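Local coordinates for flocculation protein FLO11 (Saccharomyces cerevisiae, PDB 4UYT) that mediates homotypic adhesion between yeast cells during flocculation, through the aromatic surface bands of its N-terminal fibronectin type III-like domain, at residues W115-Q127 against W137-N151. Sequence-based numbering, arbitrary orientation.
Sequences WMPNFQIQFEYLQ and WQWGTTSFDLSTGCN. With NA (sodium ion), chain B.
Trp115 meets Cys150 through the far corner of its indole, where CZ3 lies 3.8 Å from SG in an oblique sulfur-aromatic contact; that sulfur is disulfide-bonded to Cys15, while NE1, on the pyrrole side of the indole, faces a sodium ion in the ring plane. At Asn118 and Phe119 one hydroxyl gathers two donors: Thr148 OG1 accepts from Asn118 ND2 at 2.7 Å, tilted from the amide plane, and from Phe119 N at 3.1 Å. Asn118 OD1 takes protons from two waters that lead on to Cys150 N and Asn151 ND2. With OG1 of Thr148 held between its backbone N and carbonyl carbon (chi1 67°), CG2 is left to sit over a face of the Phe119 ring, 3.9 Å from its centroid. From Gln120 onward the pairing illustrates how an edge strand is held: 143-147, outermost in a five-stranded sheet of this fibronectin type III-like domain, runs antiparallel to 120-125, Ile121 and Leu146 exchanging backbone N-H···O bonds. Ile121, Phe123, Leu146 and Phe144 share the apolar inner face, where Ile121 and Phe119 reach Leu34 of strand 32-43. On the polar face a water bridges Gln122 OE1 and Asp145 OD2. Phe123 and Phe144 lie nearly parallel, planes at 20°, but barely overlap: CB of Phe123 sits over the Phe144 face, while CZ of Phe144 lies over a face of the Phe123 ring. Tyr125 receives Trp137 CH2 over one face, 3.4 Å from CG, the ring planes oblique at 49°, while its OH bonds to Tyr32. Leu126 CD1 then touches both Trp137 CB and Thr142 CG2, each at 3.7 Å.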
loop_
_atom_site.group_PDB
_atom_site.type_symbol
_atom_site.label_atom_id
_atom_site.label_comp_id
_atom_site.label_asym_id
_atom_site.label_seq_id
_atom_site.Cartn_x
_atom_site.Cartn_y
_atom_site.Cartn_z
ATOM N N TRP A 115 4.180 -14.349 1.829
ATOM C CA TRP A 115 4.114 -12.943 2.134
ATOM C C TRP A 115 3.984 -12.096 0.884
ATOM O O TRP A 115 4.673 -12.283 -0.128
ATOM C CB TRP A 115 5.381 -12.483 2.846
ATOM C CG TRP A 115 5.510 -12.932 4.273
ATOM C CD1 TRP A 115 6.289 -13.925 4.755
ATOM C CD2 TRP A 115 4.862 -12.340 5.396
ATOM N NE1 TRP A 115 6.167 -13.989 6.110
ATOM C CE2 TRP A 115 5.315 -13.009 6.546
ATOM C CE3 TRP A 115 3.978 -11.275 5.546
ATOM C CZ2 TRP A 115 4.880 -12.667 7.834
ATOM C CZ3 TRP A 115 3.578 -10.918 6.821
ATOM C CH2 TRP A 115 4.026 -11.622 7.956
ATOM N N MET A 116 3.151 -11.088 0.988
ATOM C CA MET A 116 3.226 -9.962 0.089
ATOM C C MET A 116 4.634 -9.353 0.131
ATOM O O MET A 116 5.136 -9.097 1.219
ATOM C CB MET A 116 2.232 -8.921 0.569
ATOM C CG MET A 116 2.086 -7.700 -0.312
ATOM S SD MET A 116 0.923 -6.530 0.386
ATOM C CE MET A 116 1.953 -5.728 1.605
ATOM N N PRO A 117 5.256 -9.053 -1.016
ATOM C CA PRO A 117 6.515 -8.294 -0.980
ATOM C C PRO A 117 6.190 -6.866 -0.594
ATOM O O PRO A 117 5.207 -6.306 -1.100
ATOM C CB PRO A 117 7.028 -8.410 -2.432
ATOM C CG PRO A 117 5.765 -8.545 -3.268
ATOM C CD PRO A 117 4.794 -9.321 -2.394
ATOM N N ASN A 118 6.986 -6.265 0.275
ATOM C CA ASN A 118 6.664 -4.954 0.789
ATOM C C ASN A 118 6.982 -3.874 -0.238
ATOM O O ASN A 118 7.816 -4.013 -1.119
ATOM C CB ASN A 118 7.368 -4.750 2.121
ATOM C CG ASN A 118 6.790 -5.638 3.192
ATOM O OD1 ASN A 118 7.543 -6.370 3.904
ATOM N ND2 ASN A 118 5.512 -5.637 3.332
ATOM N N PHE A 119 6.305 -2.763 -0.067
ATOM C CA PHE A 119 6.408 -1.646 -0.979
ATOM C C PHE A 119 6.188 -0.370 -0.175
ATOM O O PHE A 119 5.899 -0.399 1.019
ATOM C CB PHE A 119 5.413 -1.793 -2.161
ATOM C CG PHE A 119 3.970 -1.945 -1.727
ATOM C CD1 PHE A 119 3.199 -0.850 -1.436
ATOM C CD2 PHE A 119 3.386 -3.194 -1.614
ATOM C CE1 PHE A 119 1.878 -0.991 -1.017
ATOM C CE2 PHE A 119 2.069 -3.352 -1.212
ATOM C CZ PHE A 119 1.327 -2.231 -0.922
ATOM N N GLN A 120 6.310 0.757 -0.866
ATOM C CA GLN A 120 6.035 2.048 -0.271
ATOM C C GLN A 120 5.077 2.806 -1.144
ATOM O O GLN A 120 4.961 2.557 -2.347
ATOM C CB GLN A 120 7.317 2.853 -0.048
ATOM C CG GLN A 120 8.376 2.096 0.730
ATOM C CD GLN A 120 9.149 1.150 -0.155
ATOM O OE1 GLN A 120 9.606 1.540 -1.224
ATOM N NE2 GLN A 120 9.280 -0.113 0.268
ATOM N N ILE A 121 4.390 3.751 -0.517
ATOM C CA ILE A 121 3.535 4.672 -1.222
ATOM C C ILE A 121 4.086 6.074 -0.978
ATOM O O ILE A 121 4.203 6.504 0.181
ATOM C CB ILE A 121 2.061 4.546 -0.797
ATOM C CG1 ILE A 121 1.582 3.089 -0.913
ATOM C CG2 ILE A 121 1.215 5.480 -1.651
ATOM C CD1 ILE A 121 0.121 2.892 -0.583
ATOM N N GLN A 122 4.438 6.748 -2.074
ATOM C CA GLN A 122 5.076 8.049 -2.023
ATOM C C GLN A 122 4.010 9.089 -2.308
ATOM O O GLN A 122 3.438 9.138 -3.404
ATOM C CB GLN A 122 6.198 8.103 -3.053
ATOM C CG GLN A 122 6.953 9.411 -3.145
ATOM C CD GLN A 122 7.891 9.420 -4.338
ATOM O OE1 GLN A 122 8.740 8.553 -4.477
ATOM N NE2 GLN A 122 7.705 10.379 -5.222
ATOM N N PHE A 123 3.791 9.947 -1.306
ATOM C CA PHE A 123 2.842 11.044 -1.397
ATOM C C PHE A 123 3.616 12.354 -1.551
ATOM O O PHE A 123 4.581 12.611 -0.820
ATOM C CB PHE A 123 2.053 11.169 -0.097
ATOM C CG PHE A 123 1.048 10.066 0.170
ATOM C CD1 PHE A 123 1.462 8.816 0.605
ATOM C CD2 PHE A 123 -0.312 10.308 0.064
ATOM C CE1 PHE A 123 0.532 7.824 0.872
ATOM C CE2 PHE A 123 -1.247 9.335 0.375
ATOM C CZ PHE A 123 -0.824 8.098 0.792
ATOM N N GLU A 124 3.149 13.200 -2.453
ATOM C CA GLU A 124 3.631 14.571 -2.526
ATOM C C GLU A 124 2.412 15.461 -2.566
ATOM O O GLU A 124 1.711 15.533 -3.575
ATOM C CB GLU A 124 4.494 14.815 -3.776
ATOM C CG GLU A 124 5.813 14.069 -3.802
ATOM C CD GLU A 124 6.639 14.338 -5.059
ATOM O OE1 GLU A 124 6.213 15.109 -5.948
ATOM O OE2 GLU A 124 7.735 13.752 -5.163
ATOM N N TYR A 125 2.205 16.187 -1.470
ATOM C CA TYR A 125 1.207 17.226 -1.398
ATOM C C TYR A 125 1.873 18.596 -1.492
ATOM O O TYR A 125 3.044 18.774 -1.145
ATOM C CB TYR A 125 0.468 17.154 -0.068
ATOM C CG TYR A 125 -0.388 15.920 0.166
ATOM C CD1 TYR A 125 -1.702 15.879 -0.288
ATOM C CD2 TYR A 125 0.062 14.857 0.949
ATOM C CE1 TYR A 125 -2.535 14.795 -0.033
ATOM C CE2 TYR A 125 -0.766 13.781 1.227
ATOM C CZ TYR A 125 -2.070 13.746 0.743
ATOM O OH TYR A 125 -2.946 12.716 1.028
ATOM N N LEU A 126 1.116 19.566 -1.975
ATOM C CA LEU A 126 1.545 20.966 -1.957
ATOM C C LEU A 126 2.788 21.242 -2.799
ATOM O O LEU A 126 3.497 22.210 -2.540
ATOM C CB LEU A 126 1.801 21.470 -0.518
ATOM C CG LEU A 126 0.645 21.553 0.477
ATOM C CD1 LEU A 126 1.077 22.388 1.674
ATOM C CD2 LEU A 126 -0.608 22.156 -0.145
ATOM N N GLN A 127 3.048 20.421 -3.805
ATOM C CA GLN A 127 4.128 20.664 -4.748
ATOM C C GLN A 127 3.510 21.061 -6.065
ATOM O O GLN A 127 2.301 20.910 -6.268
ATOM C CB GLN A 127 5.014 19.426 -4.905
ATOM C CG GLN A 127 5.781 19.049 -3.641
ATOM C CD GLN A 127 6.723 20.137 -3.149
ATOM O OE1 GLN A 127 6.918 20.312 -1.945
ATOM N NE2 GLN A 127 7.306 20.879 -4.076
ATOM N N TRP A 137 -3.631 24.073 4.411
ATOM C CA TRP A 137 -3.111 22.762 4.744
ATOM C C TRP A 137 -3.044 22.612 6.265
ATOM O O TRP A 137 -2.526 23.476 6.959
ATOM C CB TRP A 137 -1.734 22.577 4.118
ATOM C CG TRP A 137 -1.157 21.279 4.493
ATOM C CD1 TRP A 137 -0.362 21.042 5.559
ATOM C CD2 TRP A 137 -1.365 20.008 3.841
ATOM N NE1 TRP A 137 -0.059 19.710 5.630
ATOM C CE2 TRP A 137 -0.653 19.057 4.583
ATOM C CE3 TRP A 137 -2.077 19.592 2.705
ATOM C CZ2 TRP A 137 -0.632 17.713 4.243
ATOM C CZ3 TRP A 137 -2.045 18.271 2.359
ATOM C CH2 TRP A 137 -1.340 17.338 3.135
ATOM N N GLN A 138 -3.561 21.500 6.781
ATOM C CA GLN A 138 -3.570 21.304 8.217
ATOM C C GLN A 138 -3.335 19.864 8.643
ATOM O O GLN A 138 -3.814 19.463 9.704
ATOM C CB GLN A 138 -4.875 21.836 8.794
ATOM C CG GLN A 138 -6.130 21.204 8.230
ATOM C CD GLN A 138 -7.391 21.768 8.850
ATOM O OE1 GLN A 138 -8.288 22.234 8.152
ATOM N NE2 GLN A 138 -7.457 21.748 10.171
ATOM N N TRP A 139 -2.578 19.109 7.855
ATOM C CA TRP A 139 -2.418 17.704 8.154
ATOM C C TRP A 139 -0.958 17.278 8.310
ATOM O O TRP A 139 -0.678 16.087 8.184
ATOM C CB TRP A 139 -3.168 16.847 7.108
ATOM C CG TRP A 139 -4.600 17.253 6.997
ATOM C CD1 TRP A 139 -5.621 16.925 7.840
ATOM C CD2 TRP A 139 -5.150 18.143 6.031
ATOM N NE1 TRP A 139 -6.785 17.526 7.435
ATOM C CE2 TRP A 139 -6.522 18.298 6.335
ATOM C CE3 TRP A 139 -4.617 18.816 4.928
ATOM C CZ2 TRP A 139 -7.370 19.094 5.560
ATOM C CZ3 TRP A 139 -5.456 19.606 4.166
ATOM C CH2 TRP A 139 -6.814 19.750 4.493
ATOM N N GLY A 140 -0.049 18.203 8.607
ATOM C CA GLY A 140 1.338 17.839 8.888
ATOM C C GLY A 140 2.194 17.630 7.660
ATOM O O GLY A 140 2.005 18.287 6.637
ATOM N N THR A 141 3.163 16.738 7.776
ATOM C CA THR A 141 4.195 16.584 6.774
ATOM C C THR A 141 3.579 16.380 5.386
ATOM O O THR A 141 2.670 15.568 5.224
ATOM C CB THR A 141 5.062 15.402 7.193
ATOM O OG1 THR A 141 5.654 15.751 8.449
ATOM C CG2 THR A 141 6.125 15.088 6.175
ATOM N N THR A 142 4.098 17.082 4.378
ATOM C CA THR A 142 3.480 17.133 3.062
ATOM C C THR A 142 4.038 16.187 2.002
ATOM O O THR A 142 3.319 15.837 1.084
ATOM C CB THR A 142 3.511 18.561 2.502
ATOM O OG1 THR A 142 4.862 19.044 2.526
ATOM C CG2 THR A 142 2.636 19.487 3.331
ATOM N N SER A 143 5.306 15.803 2.122
ATOM C CA SER A 143 5.908 14.805 1.248
ATOM C C SER A 143 6.475 13.709 2.125
ATOM O O SER A 143 7.258 13.970 3.042
ATOM C CB SER A 143 7.012 15.409 0.376
ATOM O OG SER A 143 6.470 16.155 -0.709
ATOM N N PHE A 144 6.084 12.481 1.858
ATOM C CA PHE A 144 6.477 11.366 2.688
ATOM C C PHE A 144 6.200 10.070 1.964
ATOM O O PHE A 144 5.438 10.016 0.993
ATOM C CB PHE A 144 5.710 11.408 4.024
ATOM C CG PHE A 144 4.202 11.428 3.872
ATOM C CD1 PHE A 144 3.455 10.250 3.766
ATOM C CD2 PHE A 144 3.517 12.625 3.838
ATOM C CE1 PHE A 144 2.069 10.285 3.607
ATOM C CE2 PHE A 144 2.145 12.664 3.700
ATOM C CZ PHE A 144 1.415 11.495 3.565
ATOM N N ASP A 145 6.857 9.038 2.458
ATOM C CA ASP A 145 6.659 7.680 1.979
ATOM C C ASP A 145 6.095 6.868 3.125
ATOM O O ASP A 145 6.596 6.987 4.247
ATOM C CB ASP A 145 7.987 7.050 1.566
ATOM C CG ASP A 145 8.608 7.686 0.339
ATOM O OD1 ASP A 145 7.955 8.464 -0.379
ATOM O OD2 ASP A 145 9.774 7.352 0.072
ATOM N N LEU A 146 5.088 6.048 2.870
ATOM C CA LEU A 146 4.513 5.114 3.829
ATOM C C LEU A 146 4.844 3.714 3.361
ATOM O O LEU A 146 4.573 3.341 2.219
ATOM C CB LEU A 146 3.015 5.276 3.929
ATOM C CG LEU A 146 2.560 6.650 4.410
ATOM C CD1 LEU A 146 1.043 6.674 4.529
ATOM C CD2 LEU A 146 3.223 7.076 5.714
ATOM N N SER A 147 5.411 2.935 4.264
ATOM C CA SER A 147 5.896 1.620 3.925
ATOM C C SER A 147 5.066 0.504 4.549
ATOM O O SER A 147 4.517 0.666 5.634
ATOM C CB SER A 147 7.331 1.484 4.384
ATOM O OG SER A 147 7.377 1.577 5.787
ATOM N N THR A 148 5.064 -0.661 3.894
ATOM C CA THR A 148 4.415 -1.835 4.449
ATOM C C THR A 148 5.450 -2.752 5.082
ATOM O O THR A 148 6.613 -2.794 4.677
ATOM C CB THR A 148 3.641 -2.651 3.374
ATOM O OG1 THR A 148 4.552 -3.237 2.432
ATOM C CG2 THR A 148 2.677 -1.808 2.604
ATOM N N GLY A 149 4.970 -3.573 6.007
ATOM C CA GLY A 149 5.712 -4.725 6.426
ATOM C C GLY A 149 5.567 -5.074 7.897
ATOM O O GLY A 149 5.218 -4.230 8.741
ATOM N N CYS A 150 5.865 -6.333 8.176
ATOM C CA CYS A 150 5.852 -6.888 9.536
ATOM C C CYS A 150 7.239 -7.172 10.085
ATOM O O CYS A 150 7.345 -7.636 11.203
ATOM C CB CYS A 150 5.044 -8.189 9.547
ATOM S SG CYS A 150 3.290 -8.003 9.230
ATOM N N ASN A 151 8.275 -6.883 9.318
ATOM C CA ASN A 151 9.651 -7.250 9.608
ATOM C C ASN A 151 10.537 -6.138 10.118
ATOM O O ASN A 151 11.744 -6.282 10.101
ATOM C CB ASN A 151 10.278 -7.821 8.302
ATOM C CG ASN A 151 10.065 -6.911 7.046
ATOM O OD1 ASN A 151 9.196 -5.982 7.007
ATOM N ND2 ASN A 151 10.826 -7.226 5.976
HETATM NA NA NA B . 7.527 -15.555 8.128
HETATM O O HOH W 1 6.086 -8.156 5.889
HETATM O O HOH W 2 10.648 -5.964 3.636
HETATM O O HOH W 3 8.506 -1.406 2.959
HETATM O O HOH W 4 10.226 8.301 -2.436
HETATM O O HOH W 5 5.532 18.539 -0.077
HETATM O O HOH W 6 6.744 -17.745 9.210
#